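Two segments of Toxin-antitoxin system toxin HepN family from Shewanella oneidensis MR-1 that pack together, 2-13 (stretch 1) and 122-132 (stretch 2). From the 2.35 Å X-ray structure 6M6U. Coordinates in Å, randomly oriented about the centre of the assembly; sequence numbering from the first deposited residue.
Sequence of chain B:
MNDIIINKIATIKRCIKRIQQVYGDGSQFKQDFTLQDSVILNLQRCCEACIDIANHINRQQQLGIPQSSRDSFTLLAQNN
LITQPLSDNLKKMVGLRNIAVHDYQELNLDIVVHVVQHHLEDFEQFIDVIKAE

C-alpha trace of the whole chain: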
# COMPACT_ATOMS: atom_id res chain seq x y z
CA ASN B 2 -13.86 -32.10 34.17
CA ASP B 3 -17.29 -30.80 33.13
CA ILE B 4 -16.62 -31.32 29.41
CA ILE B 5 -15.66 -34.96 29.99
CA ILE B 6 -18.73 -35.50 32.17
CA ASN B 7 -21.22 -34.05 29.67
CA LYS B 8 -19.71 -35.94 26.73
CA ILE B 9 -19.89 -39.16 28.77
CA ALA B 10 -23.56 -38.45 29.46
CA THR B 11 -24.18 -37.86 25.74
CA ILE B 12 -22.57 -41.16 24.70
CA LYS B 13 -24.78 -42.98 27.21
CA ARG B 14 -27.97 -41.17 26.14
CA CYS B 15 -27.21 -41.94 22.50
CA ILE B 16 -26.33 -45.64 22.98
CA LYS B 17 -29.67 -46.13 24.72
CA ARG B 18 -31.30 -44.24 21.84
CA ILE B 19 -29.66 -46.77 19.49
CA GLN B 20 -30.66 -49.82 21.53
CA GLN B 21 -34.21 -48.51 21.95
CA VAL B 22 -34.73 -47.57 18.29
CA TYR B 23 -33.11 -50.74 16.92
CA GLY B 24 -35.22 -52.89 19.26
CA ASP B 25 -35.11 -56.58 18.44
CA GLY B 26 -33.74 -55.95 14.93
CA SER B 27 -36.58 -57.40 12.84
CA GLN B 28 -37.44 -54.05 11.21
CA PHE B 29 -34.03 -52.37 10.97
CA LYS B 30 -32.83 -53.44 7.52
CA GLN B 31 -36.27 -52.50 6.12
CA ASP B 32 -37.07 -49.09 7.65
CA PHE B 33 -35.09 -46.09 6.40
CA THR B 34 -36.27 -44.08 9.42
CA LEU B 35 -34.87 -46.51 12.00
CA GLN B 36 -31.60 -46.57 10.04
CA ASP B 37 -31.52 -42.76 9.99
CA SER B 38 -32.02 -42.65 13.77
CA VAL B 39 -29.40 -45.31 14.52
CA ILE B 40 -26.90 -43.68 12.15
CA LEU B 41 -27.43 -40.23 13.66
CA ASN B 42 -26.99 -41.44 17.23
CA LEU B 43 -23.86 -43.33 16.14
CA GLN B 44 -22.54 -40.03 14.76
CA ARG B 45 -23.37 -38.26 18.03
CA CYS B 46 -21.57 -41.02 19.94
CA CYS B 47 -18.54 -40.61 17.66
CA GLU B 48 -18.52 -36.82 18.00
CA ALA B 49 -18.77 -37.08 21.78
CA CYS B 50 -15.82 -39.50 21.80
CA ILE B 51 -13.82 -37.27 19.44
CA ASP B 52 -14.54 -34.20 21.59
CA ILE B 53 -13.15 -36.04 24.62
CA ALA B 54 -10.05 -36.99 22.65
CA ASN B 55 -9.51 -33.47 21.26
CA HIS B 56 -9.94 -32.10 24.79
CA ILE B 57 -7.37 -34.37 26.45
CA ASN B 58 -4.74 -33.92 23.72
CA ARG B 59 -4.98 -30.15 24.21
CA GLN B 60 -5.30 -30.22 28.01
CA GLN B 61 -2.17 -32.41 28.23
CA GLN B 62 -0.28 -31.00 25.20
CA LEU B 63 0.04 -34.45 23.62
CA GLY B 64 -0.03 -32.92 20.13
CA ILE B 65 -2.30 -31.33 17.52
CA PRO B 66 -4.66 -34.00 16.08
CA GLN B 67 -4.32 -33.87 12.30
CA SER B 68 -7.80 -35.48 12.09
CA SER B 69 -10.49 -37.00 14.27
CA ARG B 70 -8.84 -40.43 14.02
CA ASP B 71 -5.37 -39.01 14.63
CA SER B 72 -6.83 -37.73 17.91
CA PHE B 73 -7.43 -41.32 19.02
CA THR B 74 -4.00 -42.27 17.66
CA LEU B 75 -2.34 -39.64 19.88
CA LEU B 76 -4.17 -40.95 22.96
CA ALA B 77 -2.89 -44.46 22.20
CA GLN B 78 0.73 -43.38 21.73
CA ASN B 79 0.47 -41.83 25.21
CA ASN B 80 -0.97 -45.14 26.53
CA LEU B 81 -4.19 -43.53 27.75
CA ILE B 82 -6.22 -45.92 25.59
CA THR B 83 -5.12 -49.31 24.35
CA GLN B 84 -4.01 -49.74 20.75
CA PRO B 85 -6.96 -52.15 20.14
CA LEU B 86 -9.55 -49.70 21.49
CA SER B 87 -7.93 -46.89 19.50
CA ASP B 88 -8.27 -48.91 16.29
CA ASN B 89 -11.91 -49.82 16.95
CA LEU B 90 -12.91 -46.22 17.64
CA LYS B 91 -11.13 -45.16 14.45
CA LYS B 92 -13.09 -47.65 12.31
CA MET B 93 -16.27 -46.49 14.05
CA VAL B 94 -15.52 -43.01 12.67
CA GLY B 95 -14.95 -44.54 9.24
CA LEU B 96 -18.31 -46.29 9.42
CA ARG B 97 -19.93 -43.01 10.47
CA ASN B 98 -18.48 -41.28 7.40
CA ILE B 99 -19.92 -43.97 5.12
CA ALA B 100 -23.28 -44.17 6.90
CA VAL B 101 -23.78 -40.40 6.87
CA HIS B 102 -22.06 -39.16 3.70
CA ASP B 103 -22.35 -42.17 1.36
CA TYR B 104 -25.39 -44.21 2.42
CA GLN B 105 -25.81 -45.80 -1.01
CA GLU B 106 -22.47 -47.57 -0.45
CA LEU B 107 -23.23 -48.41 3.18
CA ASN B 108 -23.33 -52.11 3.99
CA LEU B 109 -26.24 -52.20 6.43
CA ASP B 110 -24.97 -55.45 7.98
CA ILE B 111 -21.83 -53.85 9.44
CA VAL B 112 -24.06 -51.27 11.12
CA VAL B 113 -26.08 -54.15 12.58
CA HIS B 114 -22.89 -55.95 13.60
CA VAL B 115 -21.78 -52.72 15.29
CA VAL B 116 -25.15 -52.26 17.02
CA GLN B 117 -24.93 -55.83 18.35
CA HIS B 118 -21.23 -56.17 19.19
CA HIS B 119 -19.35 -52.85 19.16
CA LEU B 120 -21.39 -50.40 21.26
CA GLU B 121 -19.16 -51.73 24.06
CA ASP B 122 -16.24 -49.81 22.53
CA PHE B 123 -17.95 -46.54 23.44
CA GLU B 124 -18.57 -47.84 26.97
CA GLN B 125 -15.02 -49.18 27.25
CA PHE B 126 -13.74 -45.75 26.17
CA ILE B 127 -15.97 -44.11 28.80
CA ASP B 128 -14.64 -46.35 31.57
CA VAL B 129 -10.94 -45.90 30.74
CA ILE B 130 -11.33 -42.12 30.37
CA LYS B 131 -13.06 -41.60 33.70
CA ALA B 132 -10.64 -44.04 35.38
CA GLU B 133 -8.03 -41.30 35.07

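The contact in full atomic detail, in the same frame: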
# COMPACT_ATOMS: atom_id res chain seq x y z
N ASN B 2 -13.72 -33.10 35.22
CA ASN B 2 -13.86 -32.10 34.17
C ASN B 2 -15.30 -32.09 33.65
O ASN B 2 -15.87 -33.14 33.37
CB ASN B 2 -12.89 -32.38 33.02
CG ASN B 2 -12.50 -31.13 32.26
OD1 ASN B 2 -13.29 -30.57 31.49
ND2 ASN B 2 -11.27 -30.67 32.47
N ASP B 3 -15.88 -30.89 33.53
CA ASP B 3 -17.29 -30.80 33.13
C ASP B 3 -17.49 -31.17 31.67
O ASP B 3 -18.56 -31.67 31.31
CB ASP B 3 -17.82 -29.39 33.40
CG ASP B 3 -18.30 -29.21 34.83
OD1 ASP B 3 -18.45 -30.24 35.54
OD2 ASP B 3 -18.53 -28.06 35.25
N ILE B 4 -16.50 -30.92 30.81
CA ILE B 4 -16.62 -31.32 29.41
C ILE B 4 -16.62 -32.84 29.29
O ILE B 4 -17.44 -33.42 28.57
CB ILE B 4 -15.49 -30.69 28.58
CG1 ILE B 4 -15.88 -29.27 28.16
CG2 ILE B 4 -15.17 -31.54 27.36
CD1 ILE B 4 -14.80 -28.56 27.39
N ILE B 5 -15.71 -33.50 30.00
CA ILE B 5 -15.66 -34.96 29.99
C ILE B 5 -16.98 -35.53 30.48
O ILE B 5 -17.53 -36.47 29.89
CB ILE B 5 -14.47 -35.46 30.83
CG1 ILE B 5 -13.15 -35.03 30.21
CG2 ILE B 5 -14.53 -36.97 30.98
CD1 ILE B 5 -12.92 -35.57 28.82
N ILE B 6 -17.52 -34.96 31.56
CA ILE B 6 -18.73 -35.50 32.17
C ILE B 6 -19.92 -35.38 31.23
O ILE B 6 -20.71 -36.33 31.07
CB ILE B 6 -19.00 -34.80 33.52
CG1 ILE B 6 -17.95 -35.21 34.56
CG2 ILE B 6 -20.41 -35.10 34.01
CD1 ILE B 6 -17.83 -34.26 35.74
N ASN B 7 -20.08 -34.23 30.57
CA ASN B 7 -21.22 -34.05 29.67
C ASN B 7 -21.10 -34.92 28.43
O ASN B 7 -22.10 -35.45 27.94
CB ASN B 7 -21.36 -32.57 29.29
CG ASN B 7 -21.85 -31.72 30.45
OD1 ASN B 7 -23.04 -31.44 30.57
ND2 ASN B 7 -20.92 -31.32 31.31
N LYS B 8 -19.89 -35.07 27.90
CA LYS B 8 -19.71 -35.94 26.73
C LYS B 8 -19.96 -37.40 27.08
O LYS B 8 -20.54 -38.14 26.28
CB LYS B 8 -18.31 -35.75 26.14
CG LYS B 8 -18.03 -34.35 25.63
CD LYS B 8 -19.05 -33.92 24.58
CE LYS B 8 -18.83 -32.46 24.18
NZ LYS B 8 -19.78 -32.01 23.12
N ILE B 9 -19.54 -37.83 28.28
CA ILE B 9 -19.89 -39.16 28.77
C ILE B 9 -21.40 -39.33 28.77
O ILE B 9 -21.94 -40.30 28.22
CB ILE B 9 -19.31 -39.40 30.17
CG1 ILE B 9 -17.78 -39.48 30.15
CG2 ILE B 9 -19.90 -40.67 30.78
CD1 ILE B 9 -17.23 -40.43 29.12
N ALA B 10 -22.11 -38.37 29.39
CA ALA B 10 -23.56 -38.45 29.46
C ALA B 10 -24.19 -38.55 28.07
O ALA B 10 -25.17 -39.28 27.88
CB ALA B 10 -24.11 -37.23 30.21
N THR B 11 -23.63 -37.83 27.10
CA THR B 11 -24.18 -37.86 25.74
C THR B 11 -23.99 -39.22 25.09
O THR B 11 -24.91 -39.74 24.44
CB THR B 11 -23.55 -36.75 24.90
OG1 THR B 11 -24.05 -35.49 25.35
CG2 THR B 11 -23.87 -36.94 23.42
N ILE B 12 -22.81 -39.83 25.25
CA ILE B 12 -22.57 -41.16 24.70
C ILE B 12 -23.58 -42.15 25.27
O ILE B 12 -24.16 -42.96 24.54
CB ILE B 12 -21.12 -41.61 24.98
CG1 ILE B 12 -20.14 -40.72 24.23
CG2 ILE B 12 -20.94 -43.07 24.59
CD1 ILE B 12 -18.70 -40.86 24.68
N LYS B 13 -23.82 -42.08 26.59
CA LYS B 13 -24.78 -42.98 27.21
C LYS B 13 -26.19 -42.75 26.67
O LYS B 13 -26.86 -43.69 26.25
CB LYS B 13 -24.75 -42.81 28.73
CG LYS B 13 -23.55 -43.45 29.39
CD LYS B 13 -23.43 -43.05 30.84
CE LYS B 13 -22.27 -43.78 31.50
NZ LYS B 13 -21.93 -43.20 32.83
N ASP B 122 -17.43 -50.64 22.71
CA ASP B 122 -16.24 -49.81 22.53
C ASP B 122 -16.45 -48.41 23.10
O ASP B 122 -15.57 -47.87 23.77
CB ASP B 122 -15.86 -49.74 21.05
CG ASP B 122 -15.49 -51.09 20.47
OD1 ASP B 122 -15.13 -52.00 21.26
OD2 ASP B 122 -15.54 -51.25 19.23
N PHE B 123 -17.61 -47.82 22.84
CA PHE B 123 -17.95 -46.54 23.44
C PHE B 123 -17.94 -46.63 24.96
O PHE B 123 -17.41 -45.73 25.64
CB PHE B 123 -19.32 -46.07 22.96
CG PHE B 123 -19.38 -45.74 21.50
CD1 PHE B 123 -18.40 -44.95 20.91
CD2 PHE B 123 -20.41 -46.21 20.70
CE1 PHE B 123 -18.45 -44.63 19.57
CE2 PHE B 123 -20.47 -45.90 19.35
CZ PHE B 123 -19.48 -45.11 18.79
N GLU B 124 -18.51 -47.70 25.52
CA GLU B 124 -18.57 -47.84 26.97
C GLU B 124 -17.20 -48.15 27.55
O GLU B 124 -16.85 -47.66 28.64
CB GLU B 124 -19.58 -48.93 27.34
CG GLU B 124 -20.88 -48.82 26.57
CD GLU B 124 -22.10 -49.11 27.42
OE1 GLU B 124 -22.50 -50.28 27.50
OE2 GLU B 124 -22.64 -48.15 28.02
N GLN B 125 -16.39 -48.94 26.83
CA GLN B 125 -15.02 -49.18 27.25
C GLN B 125 -14.20 -47.89 27.24
O GLN B 125 -13.39 -47.64 28.14
CB GLN B 125 -14.39 -50.23 26.34
CG GLN B 125 -13.01 -50.72 26.76
CD GLN B 125 -12.45 -51.76 25.80
OE1 GLN B 125 -13.20 -52.41 25.07
NE2 GLN B 125 -11.13 -51.91 25.81
N PHE B 126 -14.41 -47.05 26.22
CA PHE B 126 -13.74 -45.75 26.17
C PHE B 126 -14.18 -44.85 27.32
O PHE B 126 -13.36 -44.13 27.90
CB PHE B 126 -14.03 -45.09 24.82
CG PHE B 126 -13.46 -43.71 24.67
CD1 PHE B 126 -12.10 -43.53 24.48
CD2 PHE B 126 -14.29 -42.60 24.69
CE1 PHE B 126 -11.58 -42.26 24.33
CE2 PHE B 126 -13.77 -41.33 24.54
CZ PHE B 126 -12.41 -41.16 24.36
N ILE B 127 -15.47 -44.89 27.67
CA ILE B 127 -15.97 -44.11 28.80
C ILE B 127 -15.27 -44.54 30.09
O ILE B 127 -14.82 -43.70 30.88
CB ILE B 127 -17.49 -44.26 28.93
CG1 ILE B 127 -18.21 -43.54 27.79
CG2 ILE B 127 -17.98 -43.78 30.29
CD1 ILE B 127 -19.72 -43.64 27.88
N ASP B 128 -15.16 -45.85 30.31
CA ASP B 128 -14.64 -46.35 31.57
C ASP B 128 -13.15 -46.04 31.73
O ASP B 128 -12.71 -45.64 32.81
CB ASP B 128 -14.89 -47.85 31.69
CG ASP B 128 -16.37 -48.19 31.76
OD1 ASP B 128 -16.76 -49.32 31.38
OD2 ASP B 128 -17.16 -47.32 32.20
N VAL B 129 -12.37 -46.22 30.67
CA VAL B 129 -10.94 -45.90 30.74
C VAL B 129 -10.74 -44.41 30.98
O VAL B 129 -9.93 -44.00 31.82
CB VAL B 129 -10.23 -46.35 29.45
CG1 VAL B 129 -8.88 -45.69 29.35
CG2 VAL B 129 -10.07 -47.87 29.44
N ILE B 130 -11.50 -43.57 30.27
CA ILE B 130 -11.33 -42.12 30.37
C ILE B 130 -11.61 -41.66 31.79
O ILE B 130 -10.81 -40.91 32.39
CB ILE B 130 -12.23 -41.40 29.36
CG1 ILE B 130 -11.66 -41.55 27.94
CG2 ILE B 130 -12.38 -39.93 29.73
CD1 ILE B 130 -10.18 -41.23 27.84
N LYS B 131 -12.73 -42.09 32.37
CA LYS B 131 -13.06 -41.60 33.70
C LYS B 131 -12.20 -42.26 34.78
O LYS B 131 -12.01 -41.68 35.85
CB LYS B 131 -14.55 -41.80 34.00
CG LYS B 131 -15.13 -40.67 34.84
CD LYS B 131 -14.41 -39.35 34.54
CE LYS B 131 -15.20 -38.14 35.01
NZ LYS B 131 -14.38 -36.90 34.94
N ALA B 132 -11.65 -43.44 34.51
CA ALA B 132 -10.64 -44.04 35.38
C ALA B 132 -9.29 -43.39 35.06
O ALA B 132 -8.37 -44.00 34.52
CB ALA B 132 -10.60 -45.55 35.22

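Two helices from opposite ends of the chain pack here, residues 3-13 against 122-131. They run nearly antiparallel, at 158°, with a closest axis approach of 10.5 Å. No hydrogen bond crosses between them, so the contact rests mainly on apolar side chains.

Asn2 lies at the margin. Its backbone N is 3.9 Å from NZ of Lys131. Its side chain turns back to its own helix, where OD1 accepts a weak hydrogen bond from the N of Ile4. Asp3 and Ile4 do not touch stretch 2.

Ile5 points toward the partner helix. Its CG2 meets CG2 of Ile130 at 3.9 Å, and the same CG2 lies 4.0 Å from NZ of Lys131. Ile6 leaves sideways, and its CG1 is also 4.0 Å from Lys131 NZ. The extended end of Lys131 thus lies beside the first turn of stretch 1, and the residue loses 71 Å² to the contact.

Asn7 and Lys8 are out of reach. Asn7 ND2 instead donates to Asp3 O within its own helix, at a very short 2.4 Å.

Ile9 starts sideways, but its end comes nearer the partner. Its CD1 packs on CG1 of Ile127 at 3.5 Å. The helices are close here, with the CA atoms of Ile9 and Ile127 6.3 Å apart. Ile127 is the most covered residue, at 93 Å².

Ala10 points away, and Thr11 is out of reach.

Ile12, three residues after Ile9, points toward stretch 2. Its CG2 lies 3.6 Å from CD1 of Ile127 and 3.8 Å from CB of Phe123. It approaches the Phe123 ring obliquely. Lys13 closes the contact at an exposed margin, its CG 4.1 Å from CD1 of Ile127.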